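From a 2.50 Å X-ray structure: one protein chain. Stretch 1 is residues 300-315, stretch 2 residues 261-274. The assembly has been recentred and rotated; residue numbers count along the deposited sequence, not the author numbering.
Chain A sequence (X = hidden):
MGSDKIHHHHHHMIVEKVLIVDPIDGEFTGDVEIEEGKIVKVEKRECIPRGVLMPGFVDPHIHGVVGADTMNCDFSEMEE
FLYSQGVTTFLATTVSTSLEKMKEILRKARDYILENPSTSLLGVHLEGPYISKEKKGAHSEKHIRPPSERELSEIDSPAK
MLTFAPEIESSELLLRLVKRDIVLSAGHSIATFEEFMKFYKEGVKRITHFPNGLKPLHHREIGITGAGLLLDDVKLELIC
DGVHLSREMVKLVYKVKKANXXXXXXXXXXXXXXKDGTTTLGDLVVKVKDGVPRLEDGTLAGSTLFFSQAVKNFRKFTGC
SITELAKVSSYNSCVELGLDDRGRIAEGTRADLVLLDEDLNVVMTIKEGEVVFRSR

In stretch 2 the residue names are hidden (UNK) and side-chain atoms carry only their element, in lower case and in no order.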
# COMPACT_ATOMS: atom_id res chain seq x y z
N LEU A 300 18.01 3.88 14.27
CA LEU A 300 18.75 4.48 13.15
C LEU A 300 18.90 5.96 13.48
O LEU A 300 17.98 6.60 13.99
CB LEU A 300 17.98 4.32 11.84
CG LEU A 300 17.96 2.90 11.26
CD1 LEU A 300 16.98 2.86 10.08
CD2 LEU A 300 19.38 2.46 10.85
N ALA A 301 20.09 6.51 13.20
CA ALA A 301 20.37 7.91 13.45
C ALA A 301 20.81 8.63 12.17
O ALA A 301 21.93 9.14 12.11
CB ALA A 301 21.46 8.04 14.51
N GLY A 302 19.93 8.68 11.16
CA GLY A 302 20.27 9.33 9.90
C GLY A 302 20.86 8.29 8.96
O GLY A 302 20.54 7.11 9.09
N SER A 303 21.73 8.71 8.04
CA SER A 303 22.38 7.78 7.11
C SER A 303 23.72 8.32 6.67
O SER A 303 24.11 9.44 7.02
CB SER A 303 21.53 7.57 5.84
OG SER A 303 21.79 8.61 4.89
N THR A 304 24.43 7.53 5.88
CA THR A 304 25.72 7.97 5.33
C THR A 304 25.59 7.88 3.80
O THR A 304 26.56 7.85 3.06
CB THR A 304 26.90 7.09 5.83
OG1 THR A 304 26.72 5.73 5.42
CG2 THR A 304 26.97 7.15 7.35
N LEU A 305 24.34 7.88 3.35
CA LEU A 305 23.97 7.79 1.95
C LEU A 305 24.33 9.05 1.16
O LEU A 305 23.90 10.13 1.52
CB LEU A 305 22.47 7.53 1.88
CG LEU A 305 21.84 7.33 0.50
CD1 LEU A 305 22.42 6.11 -0.17
CD2 LEU A 305 20.35 7.19 0.66
N PHE A 306 25.13 8.91 0.09
CA PHE A 306 25.46 10.06 -0.76
C PHE A 306 24.28 10.21 -1.72
O PHE A 306 23.73 9.21 -2.16
CB PHE A 306 26.74 9.84 -1.56
CG PHE A 306 28.01 10.00 -0.77
CD1 PHE A 306 28.02 10.64 0.46
CD2 PHE A 306 29.23 9.52 -1.27
CE1 PHE A 306 29.20 10.81 1.18
CE2 PHE A 306 30.42 9.69 -0.55
CZ PHE A 306 30.40 10.33 0.67
N PHE A 307 23.89 11.44 -2.05
CA PHE A 307 22.75 11.59 -2.93
C PHE A 307 22.91 10.76 -4.18
O PHE A 307 21.99 10.06 -4.62
CB PHE A 307 22.53 13.04 -3.31
CG PHE A 307 21.13 13.30 -3.80
CD1 PHE A 307 20.79 13.06 -5.12
CD2 PHE A 307 20.14 13.68 -2.90
CE1 PHE A 307 19.47 13.19 -5.54
CE2 PHE A 307 18.82 13.82 -3.30
CZ PHE A 307 18.47 13.58 -4.62
N SER A 308 24.10 10.83 -4.76
CA SER A 308 24.40 10.07 -5.97
C SER A 308 24.07 8.57 -5.84
O SER A 308 23.58 7.95 -6.79
CB SER A 308 25.87 10.22 -6.32
OG SER A 308 26.13 9.68 -7.58
N GLN A 309 24.35 8.00 -4.67
CA GLN A 309 24.09 6.59 -4.42
C GLN A 309 22.59 6.38 -4.30
O GLN A 309 22.07 5.36 -4.72
CB GLN A 309 24.79 6.12 -3.15
CG GLN A 309 24.85 4.59 -3.00
CD GLN A 309 25.49 3.92 -4.21
OE1 GLN A 309 26.64 4.21 -4.55
NE2 GLN A 309 24.76 3.02 -4.86
N ALA A 310 21.90 7.37 -3.74
CA ALA A 310 20.47 7.33 -3.58
C ALA A 310 19.82 7.12 -4.94
O ALA A 310 18.93 6.28 -5.09
CB ALA A 310 19.98 8.61 -2.98
N VAL A 311 20.27 7.86 -5.94
CA VAL A 311 19.71 7.74 -7.28
C VAL A 311 19.95 6.37 -7.89
O VAL A 311 19.02 5.74 -8.45
CB VAL A 311 20.28 8.84 -8.21
CG1 VAL A 311 19.76 8.67 -9.63
CG2 VAL A 311 19.87 10.20 -7.67
N LYS A 312 21.18 5.88 -7.75
CA LYS A 312 21.51 4.58 -8.31
C LYS A 312 20.66 3.52 -7.63
O LYS A 312 20.08 2.66 -8.30
CB LYS A 312 22.99 4.25 -8.10
CG LYS A 312 23.97 5.10 -8.90
CD LYS A 312 25.34 4.41 -8.98
CE LYS A 312 26.48 5.39 -9.26
NZ LYS A 312 26.83 6.24 -8.05
N ASN A 313 20.58 3.61 -6.30
CA ASN A 313 19.83 2.63 -5.54
C ASN A 313 18.40 2.58 -5.98
O ASN A 313 17.89 1.52 -6.35
CB ASN A 313 19.88 2.91 -4.02
CG ASN A 313 21.21 2.51 -3.37
OD1 ASN A 313 21.99 1.75 -3.93
ND2 ASN A 313 21.46 3.03 -2.18
N PHE A 314 17.75 3.75 -5.97
CA PHE A 314 16.36 3.84 -6.35
C PHE A 314 16.14 3.23 -7.70
O PHE A 314 15.20 2.46 -7.90
CB PHE A 314 15.88 5.28 -6.39
CG PHE A 314 14.41 5.39 -6.59
CD1 PHE A 314 13.88 5.48 -7.88
CD2 PHE A 314 13.55 5.35 -5.49
CE1 PHE A 314 12.50 5.54 -8.08
CE2 PHE A 314 12.17 5.41 -5.66
CZ PHE A 314 11.64 5.50 -6.96
N ARG A 315 17.01 3.59 -8.64
CA ARG A 315 16.92 3.08 -9.98
C ARG A 315 17.03 1.55 -10.02
O ARG A 315 16.33 0.90 -10.78
CB ARG A 315 18.02 3.66 -10.85
CG ARG A 315 17.93 3.18 -12.28
CD ARG A 315 19.25 3.27 -12.98
NE ARG A 315 19.07 3.41 -14.41
CZ ARG A 315 20.05 3.40 -15.31
NH1 ARG A 315 21.31 3.26 -14.91
NH2 ARG A 315 19.77 3.54 -16.61
N UNK A 261 4.93 10.63 -6.87
CA UNK A 261 4.70 10.83 -5.45
C UNK A 261 5.84 10.52 -4.51
O UNK A 261 5.62 10.31 -3.33
N UNK A 262 7.07 10.49 -5.04
CA UNK A 262 8.25 10.19 -4.22
C UNK A 262 9.34 11.25 -4.32
O UNK A 262 9.68 11.74 -5.39
c UNK A 262 7.95 7.72 -4.07
c UNK A 262 10.26 8.71 -4.17
c UNK A 262 8.83 8.84 -4.62
c UNK A 262 8.13 6.41 -4.83
N UNK A 263 9.89 11.62 -3.17
CA UNK A 263 10.94 12.62 -3.15
C UNK A 263 12.20 11.99 -2.61
O UNK A 263 12.24 11.56 -1.45
c UNK A 263 11.75 14.54 -1.74
c UNK A 263 9.68 14.72 -3.07
c UNK A 263 10.52 13.79 -2.26
N UNK A 264 13.24 11.90 -3.43
CA UNK A 264 14.48 11.29 -2.93
C UNK A 264 15.09 12.23 -1.90
O UNK A 264 15.00 13.45 -2.01
c UNK A 264 16.10 9.34 -5.82
c UNK A 264 15.65 9.53 -4.39
c UNK A 264 14.38 8.76 -4.13
c UNK A 264 15.45 11.01 -4.07
N UNK A 265 15.72 11.66 -0.89
CA UNK A 265 16.30 12.44 0.19
C UNK A 265 17.53 11.67 0.70
O UNK A 265 17.64 10.45 0.52
c UNK A 265 14.61 14.01 1.27
c UNK A 265 15.20 12.60 1.30
c UNK A 265 15.72 12.24 2.63
N UNK A 266 18.45 12.35 1.36
CA UNK A 266 19.62 11.68 1.85
C UNK A 266 19.57 11.41 3.37
O UNK A 266 19.89 10.30 3.80
c UNK A 266 21.39 13.34 2.59
c UNK A 266 20.88 12.51 1.45
o UNK A 266 21.90 11.64 0.95
N UNK A 267 19.13 12.40 4.16
CA UNK A 267 19.05 12.29 5.62
C UNK A 267 20.45 11.94 6.12
O UNK A 267 20.64 11.31 7.15
o UNK A 267 17.46 12.30 8.17
c UNK A 267 17.71 11.22 7.57
o UNK A 267 17.67 10.12 8.17
c UNK A 267 18.04 11.20 6.04
N UNK A 268 21.43 12.37 5.34
CA UNK A 268 22.82 12.16 5.63
C UNK A 268 23.29 12.95 6.86
O UNK A 268 22.76 14.02 7.19
c UNK A 268 23.62 12.59 4.39
o UNK A 268 25.01 12.62 4.59
N UNK A 269 24.28 12.42 7.56
CA UNK A 269 24.84 13.14 8.70
C UNK A 269 26.33 13.40 8.42
O UNK A 269 26.87 12.89 7.44
c UNK A 269 23.18 12.20 10.30
c UNK A 269 25.37 11.00 9.93
c UNK A 269 24.66 12.35 10.01
c UNK A 269 25.19 10.15 11.18
N UNK A 270 26.96 14.20 9.27
CA UNK A 270 28.38 14.53 9.14
C UNK A 270 29.28 13.31 8.91
O UNK A 270 30.25 13.38 8.17
o UNK A 270 28.60 14.48 11.56
c UNK A 270 28.85 15.26 10.40
N UNK A 271 28.95 12.19 9.55
CA UNK A 271 29.73 10.97 9.42
C UNK A 271 29.82 10.41 8.00
O UNK A 271 30.75 9.67 7.68
c UNK A 271 29.16 9.90 10.35
N UNK A 272 28.86 10.75 7.14
CA UNK A 272 28.87 10.22 5.79
C UNK A 272 30.19 10.51 5.10
O UNK A 272 30.65 11.64 5.09
c UNK A 272 27.72 10.80 4.99
N UNK A 273 30.80 9.46 4.54
CA UNK A 273 32.08 9.61 3.86
C UNK A 273 33.27 9.53 4.81
O UNK A 273 34.40 9.84 4.40
N UNK A 274 33.04 9.14 6.06
CA UNK A 274 34.13 9.02 7.03
C UNK A 274 34.18 7.58 7.57
O UNK A 274 33.18 6.87 7.56
c UNK A 274 33.78 11.46 7.80
c UNK A 274 33.92 9.99 8.19
c UNK A 274 34.95 11.86 6.92
c UNK A 274 33.73 12.33 9.05

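Position 261 has no side-chain atoms and touches nothing on stretch 1: Gly261. Position 262 carries four carbons, forked at the first with one arm two carbons long, hence Ile262; its CG2 lies 4.1 Å from Phe314 CE2. At 263, one carbon carries two others, out of reach of stretch 1. Three carbons in this fork give Val263, although threonine has the same shape and only the elements separate them.

Position 264 has four carbons forked at the second, which identifies Leu264. Its CB-to-Phe307 CZ distance is 4.0 Å, CD1 to Phe314 CD2 3.8 Å, and CD2 to Val311 CG2 4.3 Å. Position 265 repeats the three-carbon fork, Val265, with CA-to-CB pointing away; its backbone O is 4.2 Å from Leu305 CD2.

At 266 the first carbon bears one oxygen and one carbon: Thr266. Its OG1 donates a hydrogen bond to Leu305 O at 2.6 Å, while its backbone O accepts one from Ser303 OG at 2.8 Å. Position 267 shows two carbons, the second carrying two oxygens, the carboxylate of Asp267. The atom OD2 approaches Gly302 CA to 3.2 Å, and the backbone O of Asp267 accepts a weak bond from Ser303 N (3.0 Å, 127°).

One carbon then one oxygen at 268 make Ser268, whose CA sits 3.3 Å from Ser303 O in a CA-H...O contact. Position 269 has four carbons forked at the first: Ile269. Its N donates to Ser303 O at 3.0 Å, and its CD1 reaches Ala301 O at 3.5 Å. The carbon-oxygen pair at 270 makes no contact with stretch 1 and is Ser270, whose CA-to-CB bond points away from it.

A single carbon at 271 gives Ala271, and another at 272 gives Ala272, whose CB is 3.5 Å from Thr304 CA. Position 273 has none: Gly273. Its phi/psi of 85/10 calls for glycine, and an ideal CB would lie 3.0 Å from Phe306 CZ. Position 274 has four carbons forked at the second and no contact with stretch 1: Leu274.

The contact, burying 808 Å² over both sides, combines two modes. Near Ser303, a single beta bridge with Ser268 joins the loops; Ser303 OG also accepts from Leu305 N at 3.1 Å, so that one hydroxyl joins the backbone N of Leu305 to the Thr266 carbonyl. Gly302 fits closely here, since an ideal CB would stand 2.6 Å from Ile269 CG2. Farther along, helix 307-315 crosses strand 262-265 at 138°, with axes 8.8 Å apart at closest approach, and Leu264 packs against Phe307, Val311 and Phe314.

Stretch 2 261-274: GIVLVTDSISAAGL
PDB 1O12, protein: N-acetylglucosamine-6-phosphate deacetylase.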